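Local coordinates for extracellular solute-binding protein family 5 (PDB 4ONY) that probably captures peptides or related solutes in the periplasm and delivers them to an ABC transporter for uptake, at residues V218-V221 and I227-K230. Numbering follows the deposited sequence.
Sequences VASV and IVYK
Val218 lays its CG2 methyl obliquely against the ring of Tyr229, 3.7 Å from CE1, the side chains running side by side on the face shared with Ile227. Its other branch, CG1, anti to the backbone N (chi1 174°), meets Ile227 CD1 at 4.1 Å, these side chains crossing at about a right angle. Branched aliphatic residues suit this face, because they favour extended backbone and pack their methyls against each other and, for Val218, against the ring; tyrosine adds a hydroxyl that reaches beyond Val218 to hydrogen-bond Arg71 O. On the other face, Ser220 turns OG over the side chain of Val228, 3.3 Å from CG2, where a small polar residue fits a partly exposed surface. Small, unbranched Ala219 is easily accommodated at the bulge, its methyl lying on the apolar chain of Lys230, 3.8 Å from CD. The register moves by one residue between the Val218-Tyr229 and Ser220-Val228 pairs because Ala219, with helix-like backbone (phi/psi -89/-34°), is inserted as an extra residue. Val228 O accepts bonds from Ala219 N at 2.9 Å and, weakly, Ser220 N at 3.4 Å, while Val228 N bonds to Ser220 O at 2.9 Å. Ile227 and Tyr229 also hydrogen-bond through their backbones to strand 251-257, so 226-231 is an inner strand and 216-222 outermost within this chain. Ala219 and Ser220 both face Val228, a classic beta bulge in a hairpin of the family 5 solute-binding fold.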
loop_
_atom_site.group_PDB
_atom_site.type_symbol
_atom_site.label_atom_id
_atom_site.label_comp_id
_atom_site.label_asym_id
_atom_site.label_seq_id
_atom_site.Cartn_x
_atom_site.Cartn_y
_atom_site.Cartn_z
ATOM N N VAL A 218 1.302 -23.874 12.565
ATOM C CA VAL A 218 1.217 -23.164 13.816
ATOM C C VAL A 218 1.589 -24.138 14.922
ATOM O O VAL A 218 0.842 -25.033 15.225
ATOM C CB VAL A 218 -0.208 -22.598 14.006
ATOM C CG1 VAL A 218 -0.358 -21.985 15.378
ATOM C CG2 VAL A 218 -0.524 -21.590 12.903
ATOM N N ALA A 219 2.770 -23.951 15.518
ATOM C CA ALA A 219 3.308 -24.849 16.530
ATOM C C ALA A 219 2.878 -24.462 17.945
ATOM O O ALA A 219 2.713 -25.320 18.789
ATOM C CB ALA A 219 4.814 -24.840 16.453
ATOM N N SER A 220 2.723 -23.178 18.222
ATOM C CA SER A 220 2.212 -22.759 19.531
ATOM C C SER A 220 1.669 -21.360 19.483
ATOM O O SER A 220 2.076 -20.508 18.664
ATOM C CB SER A 220 3.258 -22.829 20.651
ATOM O OG SER A 220 4.252 -21.882 20.440
ATOM N N VAL A 221 0.781 -21.132 20.426
ATOM C CA VAL A 221 0.007 -19.936 20.483
ATOM C C VAL A 221 -0.105 -19.465 21.921
ATOM O O VAL A 221 -0.577 -20.214 22.778
ATOM C CB VAL A 221 -1.391 -20.227 19.930
ATOM C CG1 VAL A 221 -2.113 -18.939 19.731
ATOM C CG2 VAL A 221 -1.304 -20.960 18.593
ATOM N N ILE A 227 3.015 -16.004 18.599
ATOM C CA ILE A 227 2.665 -17.154 17.751
ATOM C C ILE A 227 3.968 -17.731 17.133
ATOM O O ILE A 227 4.804 -17.004 16.690
ATOM C CB ILE A 227 1.611 -16.811 16.672
ATOM C CG1 ILE A 227 1.247 -18.048 15.873
ATOM C CG2 ILE A 227 2.085 -15.738 15.671
ATOM C CD1 ILE A 227 -0.040 -17.912 15.071
ATOM N N VAL A 228 4.167 -19.037 17.225
ATOM C CA VAL A 228 5.372 -19.696 16.726
ATOM C C VAL A 228 4.953 -20.566 15.523
ATOM O O VAL A 228 4.068 -21.408 15.629
ATOM C CB VAL A 228 6.042 -20.575 17.797
ATOM C CG1 VAL A 228 7.299 -21.260 17.291
ATOM C CG2 VAL A 228 6.406 -19.783 19.046
ATOM N N TYR A 229 5.605 -20.324 14.398
ATOM C CA TYR A 229 5.465 -21.120 13.220
ATOM C C TYR A 229 6.685 -22.056 13.063
ATOM O O TYR A 229 7.821 -21.629 13.214
ATOM C CB TYR A 229 5.399 -20.213 12.004
ATOM C CG TYR A 229 4.162 -19.375 11.944
ATOM C CD1 TYR A 229 3.000 -19.896 11.397
ATOM C CD2 TYR A 229 4.139 -18.069 12.412
ATOM C CE1 TYR A 229 1.847 -19.170 11.315
ATOM C CE2 TYR A 229 2.971 -17.313 12.335
ATOM C CZ TYR A 229 1.826 -17.882 11.781
ATOM O OH TYR A 229 0.643 -17.188 11.658
ATOM N N LYS A 230 6.425 -23.304 12.726
ATOM C CA LYS A 230 7.454 -24.259 12.379
ATOM C C LYS A 230 7.288 -24.711 10.915
ATOM O O LYS A 230 6.175 -25.010 10.486
ATOM C CB LYS A 230 7.419 -25.450 13.332
ATOM C CG LYS A 230 8.276 -25.160 14.540
ATOM C CD LYS A 230 8.241 -26.258 15.605
ATOM C CE LYS A 230 8.534 -25.614 16.950
ATOM N NZ LYS A 230 8.775 -26.658 17.986
#